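Side-chain contacts in putative uncharacterized protein (Aeropyrum pernix, PDB 3P1Z), which probably belongs to the tRNA-splicing endonuclease family and may bind nucleic acid and help cut introns from precursor tRNA: residues 86-91 with 117-122; 47-52 with 77-82. All coordinates share one frame; numbering follows the deposited sequence.

Interaction 1 (86-91 with 117-122); sequences ALVYFD and YEVLVL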
loop_
_atom_site.group_PDB
_atom_site.type_symbol
_atom_site.label_atom_id
_atom_site.label_comp_id
_atom_site.label_asym_id
_atom_site.label_seq_id
_atom_site.Cartn_x
_atom_site.Cartn_y
_atom_site.Cartn_z
ATOM N N ALA A 86 10.802 -22.455 -10.227
ATOM C CA ALA A 86 10.288 -23.581 -11.009
ATOM C C ALA A 86 8.905 -23.284 -11.566
ATOM O O ALA A 86 8.573 -23.654 -12.695
ATOM C CB ALA A 86 10.228 -24.822 -10.141
ATOM N N LEU A 87 8.092 -22.639 -10.737
ATOM C CA LEU A 87 6.751 -22.242 -11.130
ATOM C C LEU A 87 6.825 -21.197 -12.238
ATOM O O LEU A 87 6.172 -21.359 -13.273
ATOM C CB LEU A 87 5.944 -21.737 -9.922
ATOM C CG LEU A 87 5.565 -22.820 -8.900
ATOM C CD1 LEU A 87 4.896 -22.249 -7.637
ATOM C CD2 LEU A 87 4.678 -23.867 -9.568
ATOM N N VAL A 88 7.633 -20.150 -12.038
ATOM C CA VAL A 88 7.759 -19.071 -13.022
ATOM C C VAL A 88 8.321 -19.611 -14.308
ATOM O O VAL A 88 8.075 -19.075 -15.392
ATOM C CB VAL A 88 8.727 -17.963 -12.567
ATOM C CG1 VAL A 88 8.797 -16.871 -13.619
ATOM C CG2 VAL A 88 8.301 -17.401 -11.228
ATOM N N TYR A 89 9.113 -20.664 -14.153
ATOM C CA TYR A 89 9.697 -21.383 -15.265
ATOM C C TYR A 89 8.591 -22.100 -16.006
ATOM O O TYR A 89 8.405 -21.892 -17.203
ATOM C CB TYR A 89 10.690 -22.402 -14.730
ATOM C CG TYR A 89 11.491 -23.108 -15.781
ATOM C CD1 TYR A 89 12.816 -22.766 -16.001
ATOM C CD2 TYR A 89 10.938 -24.125 -16.545
ATOM C CE1 TYR A 89 13.572 -23.417 -16.958
ATOM C CE2 TYR A 89 11.686 -24.779 -17.503
ATOM C CZ TYR A 89 13.002 -24.416 -17.705
ATOM O OH TYR A 89 13.770 -25.039 -18.651
ATOM N N PHE A 90 7.855 -22.942 -15.289
ATOM C CA PHE A 90 6.780 -23.705 -15.909
ATOM C C PHE A 90 5.879 -22.767 -16.685
ATOM O O PHE A 90 5.614 -22.986 -17.865
ATOM C CB PHE A 90 5.941 -24.448 -14.873
ATOM C CG PHE A 90 6.687 -25.496 -14.115
ATOM C CD1 PHE A 90 7.944 -25.901 -14.513
ATOM C CD2 PHE A 90 6.113 -26.103 -13.014
ATOM C CE1 PHE A 90 8.630 -26.866 -13.802
ATOM C CE2 PHE A 90 6.788 -27.078 -12.311
ATOM C CZ PHE A 90 8.049 -27.461 -12.705
ATOM N N ASP A 91 5.403 -21.734 -15.992
ATOM C CA ASP A 91 4.559 -20.708 -16.581
ATOM C C ASP A 91 5.198 -20.255 -17.878
ATOM O O ASP A 91 4.556 -20.242 -18.928
ATOM C CB ASP A 91 4.435 -19.523 -15.620
ATOM C CG ASP A 91 3.256 -18.611 -15.945
ATOM O OD1 ASP A 91 2.094 -19.010 -15.715
ATOM O OD2 ASP A 91 3.493 -17.480 -16.417
ATOM N N TYR A 117 15.335 -11.410 -22.157
ATOM C CA TYR A 117 14.557 -10.985 -21.011
ATOM C C TYR A 117 15.087 -11.608 -19.730
ATOM O O TYR A 117 15.216 -12.815 -19.620
ATOM C CB TYR A 117 13.104 -11.387 -21.221
ATOM C CG TYR A 117 12.329 -10.487 -22.160
ATOM C CD1 TYR A 117 11.645 -9.386 -21.673
ATOM C CD2 TYR A 117 12.265 -10.745 -23.523
ATOM C CE1 TYR A 117 10.927 -8.556 -22.512
ATOM C CE2 TYR A 117 11.545 -9.926 -24.371
ATOM C CZ TYR A 117 10.878 -8.827 -23.862
ATOM O OH TYR A 117 10.160 -7.999 -24.700
ATOM N N GLU A 118 15.392 -10.786 -18.745
ATOM C CA GLU A 118 15.953 -11.303 -17.510
ATOM C C GLU A 118 14.916 -11.195 -16.409
ATOM O O GLU A 118 14.510 -10.094 -16.044
ATOM C CB GLU A 118 17.213 -10.524 -17.133
ATOM C CG GLU A 118 17.764 -10.841 -15.761
ATOM C CD GLU A 118 19.083 -10.138 -15.497
ATOM O OE1 GLU A 118 19.249 -9.574 -14.392
ATOM O OE2 GLU A 118 19.950 -10.135 -16.403
ATOM N N VAL A 119 14.482 -12.331 -15.878
ATOM C CA VAL A 119 13.410 -12.322 -14.890
ATOM C C VAL A 119 13.927 -12.623 -13.500
ATOM O O VAL A 119 14.565 -13.645 -13.274
ATOM C CB VAL A 119 12.256 -13.295 -15.231
ATOM C CG1 VAL A 119 11.082 -13.100 -14.259
ATOM C CG2 VAL A 119 11.792 -13.122 -16.675
ATOM N N LEU A 120 13.632 -11.730 -12.564
ATOM C CA LEU A 120 13.986 -11.960 -11.180
ATOM C C LEU A 120 12.758 -12.498 -10.496
ATOM O O LEU A 120 11.679 -11.925 -10.639
ATOM C CB LEU A 120 14.433 -10.660 -10.531
ATOM C CG LEU A 120 14.810 -10.709 -9.055
ATOM C CD1 LEU A 120 16.092 -11.484 -8.850
ATOM C CD2 LEU A 120 14.970 -9.303 -8.524
ATOM N N VAL A 121 12.921 -13.607 -9.776
ATOM C CA VAL A 121 11.821 -14.262 -9.069
ATOM C C VAL A 121 11.838 -13.852 -7.608
ATOM O O VAL A 121 12.831 -14.039 -6.929
ATOM C CB VAL A 121 11.915 -15.805 -9.152
ATOM C CG1 VAL A 121 10.674 -16.468 -8.555
ATOM C CG2 VAL A 121 12.106 -16.256 -10.585
ATOM N N LEU A 122 10.730 -13.291 -7.136
ATOM C CA LEU A 122 10.604 -12.871 -5.746
ATOM C C LEU A 122 9.372 -13.505 -5.129
ATOM O O LEU A 122 8.399 -13.756 -5.825
ATOM C CB LEU A 122 10.488 -11.347 -5.660
ATOM C CG LEU A 122 11.569 -10.548 -6.391
ATOM C CD1 LEU A 122 11.117 -9.105 -6.579
ATOM C CD2 LEU A 122 12.864 -10.620 -5.631
#

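Interaction 2 (47-52 with 77-82); sequences LEPLEA and AGLGLS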
loop_
_atom_site.group_PDB
_atom_site.type_symbol
_atom_site.label_atom_id
_atom_site.label_comp_id
_atom_site.label_asym_id
_atom_site.label_seq_id
_atom_site.Cartn_x
_atom_site.Cartn_y
_atom_site.Cartn_z
ATOM N N LEU A 47 19.564 -33.814 -18.724
ATOM C CA LEU A 47 18.505 -32.803 -18.724
ATOM C C LEU A 47 18.776 -31.732 -17.667
ATOM O O LEU A 47 19.217 -32.018 -16.538
ATOM C CB LEU A 47 17.127 -33.436 -18.490
ATOM C CG LEU A 47 15.917 -32.622 -18.959
ATOM C CD1 LEU A 47 16.060 -32.271 -20.430
ATOM C CD2 LEU A 47 14.595 -33.348 -18.721
ATOM N N GLU A 48 18.510 -30.491 -18.055
ATOM C CA GLU A 48 18.605 -29.352 -17.155
ATOM C C GLU A 48 17.464 -29.378 -16.149
ATOM O O GLU A 48 16.292 -29.325 -16.536
ATOM C CB GLU A 48 18.566 -28.055 -17.952
ATOM C CG GLU A 48 19.591 -27.996 -19.071
ATOM C CD GLU A 48 19.799 -26.583 -19.569
ATOM O OE1 GLU A 48 19.112 -25.665 -19.054
ATOM O OE2 GLU A 48 20.650 -26.391 -20.464
ATOM N N PRO A 49 17.819 -29.421 -14.852
ATOM C CA PRO A 49 16.992 -29.677 -13.668
ATOM C C PRO A 49 15.607 -29.045 -13.709
ATOM O O PRO A 49 14.645 -29.668 -13.267
ATOM C CB PRO A 49 17.817 -29.062 -12.534
ATOM C CG PRO A 49 19.205 -29.190 -12.980
ATOM C CD PRO A 49 19.180 -29.002 -14.474
ATOM N N LEU A 50 15.497 -27.822 -14.205
ATOM C CA LEU A 50 14.189 -27.201 -14.259
ATOM C C LEU A 50 13.426 -27.805 -15.417
ATOM O O LEU A 50 12.264 -28.172 -15.271
ATOM C CB LEU A 50 14.286 -25.677 -14.378
ATOM C CG LEU A 50 14.961 -24.964 -13.191
ATOM C CD1 LEU A 50 15.511 -23.626 -13.614
ATOM C CD2 LEU A 50 14.046 -24.816 -11.972
ATOM N N GLU A 51 14.073 -27.934 -16.566
ATOM C CA GLU A 51 13.403 -28.553 -17.695
ATOM C C GLU A 51 12.908 -29.947 -17.299
ATOM O O GLU A 51 11.897 -30.437 -17.802
ATOM C CB GLU A 51 14.319 -28.609 -18.911
ATOM C CG GLU A 51 13.552 -28.830 -20.194
ATOM C CD GLU A 51 12.421 -27.838 -20.372
ATOM O OE1 GLU A 51 12.552 -26.700 -19.884
ATOM O OE2 GLU A 51 11.404 -28.193 -21.002
ATOM N N ALA A 52 13.620 -30.552 -16.355
ATOM C CA ALA A 52 13.380 -31.917 -15.915
ATOM C C ALA A 52 12.215 -31.973 -14.945
ATOM O O ALA A 52 11.414 -32.911 -14.956
ATOM C CB ALA A 52 14.638 -32.470 -15.262
ATOM N N ALA A 77 12.978 -30.922 -5.032
ATOM C CA ALA A 77 13.573 -31.097 -3.722
ATOM C C ALA A 77 14.973 -31.659 -3.916
ATOM O O ALA A 77 15.956 -31.105 -3.417
ATOM C CB ALA A 77 12.730 -32.030 -2.865
ATOM N N GLY A 78 15.052 -32.746 -4.677
ATOM C CA GLY A 78 16.265 -33.534 -4.766
ATOM C C GLY A 78 17.489 -32.710 -5.088
ATOM O O GLY A 78 18.513 -32.801 -4.393
ATOM N N LEU A 79 17.363 -31.893 -6.133
ATOM C CA LEU A 79 18.478 -31.128 -6.680
ATOM C C LEU A 79 18.658 -29.793 -5.962
ATOM O O LEU A 79 19.580 -29.035 -6.261
ATOM C CB LEU A 79 18.276 -30.913 -8.188
ATOM C CG LEU A 79 18.228 -32.204 -9.021
ATOM C CD1 LEU A 79 17.977 -31.933 -10.495
ATOM C CD2 LEU A 79 19.512 -32.999 -8.856
ATOM N N GLY A 80 17.778 -29.516 -5.004
ATOM C CA GLY A 80 17.837 -28.272 -4.260
ATOM C C GLY A 80 17.366 -27.060 -5.043
ATOM O O GLY A 80 17.917 -25.978 -4.895
ATOM N N LEU A 81 16.350 -27.232 -5.879
ATOM C CA LEU A 81 15.780 -26.105 -6.616
ATOM C C LEU A 81 14.875 -25.232 -5.746
ATOM O O LEU A 81 14.684 -25.509 -4.563
ATOM C CB LEU A 81 15.007 -26.593 -7.842
ATOM C CG LEU A 81 15.886 -27.397 -8.795
ATOM C CD1 LEU A 81 15.164 -27.720 -10.103
ATOM C CD2 LEU A 81 17.172 -26.628 -9.043
ATOM N N SER A 82 14.344 -24.164 -6.340
ATOM C CA SER A 82 13.402 -23.279 -5.657
ATOM C C SER A 82 12.004 -23.389 -6.250
ATOM O O SER A 82 11.790 -23.084 -7.435
ATOM C CB SER A 82 13.847 -21.817 -5.730
ATOM O OG SER A 82 12.716 -20.957 -5.635
#

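Interaction 1 (86-91 with 117-122)
Val88 and Val121 meet tip to tip where helix 83-95 packs on a face of the mixed five-stranded sheet. The setting fits the alpha/beta catalytic domain of tRNA-intron endonucleases. The tight part is a single methyl against a forked end. Val88 CG2 lies 3.7 Å from Val121 CG1 and 4.0 Å from Val121 CG2. Val88 CG2 therefore faces both branches of the strand residue. On Val88 this methyl stands beside the backbone N, because CG1 takes the place anti to that N (chi1 -179°). The closest CA atoms of the two segments, Val88 CA and Val121 CA, are 7.4 Å apart.

The other branch is looser. Val88 CG1 comes no nearer to Val119 CG1 than 4.5 Å. Val119 is buried all the same, since its side chain also packs on Ile148 and Ala150 of strand 146-152 and on Tyr110 of strand 107-112. Val88 has a further partner in Leu108 of strand 107-112. Val121, by contrast, is partly exposed.

The two segments bury just 104 Å² together, and no hydrogen bond passes between them. Methyl groups are all that meet here, and such contacts have little directional preference. Between these two segments the join is hydrophobic, and the fit of the branched side chains probably helps set how close the helix lies to this strand.

Interaction 2 (47-52 with 77-82)
The side chains of Pro49 and Leu79 cross at about a right angle where a Schellman motif at the end of helix 68-79 meets the first turn of helix 49-57. Gly80 makes the turn with positive phi (74°). Gly80 N bonds to Ala77 O at 2.9 Å. The chain then runs through Leu81 to Ser82, the N-cap of helix 83-95. The motif places Leu79 before the turn and Leu81 after it, and both point toward the same helix start. That start follows Glu48, which holds the N-cap position.

Leu79 reaches over with one methyl. Leu79 CD1 sits 3.5 Å from Pro49 CB and 3.9 Å from Pro49 CG, so it touches the ring at CB and CG.

Leu81 comes in between Pro49 and Leu50. It is nearly extended beyond CB (chi2 -172°), which carries CD1 forward. Its side chain and that of Leu50 cross obliquely. Leu81 CD1 lies 3.6 Å from Leu50 CD2. Leu50 sets off to one side of the contact, but its end comes nearer and CD2 makes the touch. Leu50 is buried and also packs on Val101 of strand 100-101.

The side-chain contacts are apolar, and the two segments bury 182 Å² together. Glu51 makes no contact with 77-82; it forms a salt bridge with Arg93 of helix 83-95. The same Leu81 CD1 also rests 3.8 Å from Pro49 CB and 3.8 Å from the backbone oxygen Pro49 O.

How the interactions relate
From the N terminus, the start of helix 49-57 comes first. The chain runs on through helix 68-79 and returns at 77-82, where interaction 2 closes a loop of 24 residues. Helix 83-95 follows at once and opens interaction 1. That contact closes a loop of 25 residues when strand 115-123 comes back to the helix. The two loops are in series and neither nest nor cross. The centres of interactions 1 and 2 are about 14 Å apart. Helix 83-95 lies between helix 49-57 and the sheet: Tyr89 CE1 packs 3.5 Å from Leu50 CB. The helices of the N-terminal part are thus tied to the sheet of the C-terminal, catalytic-family region.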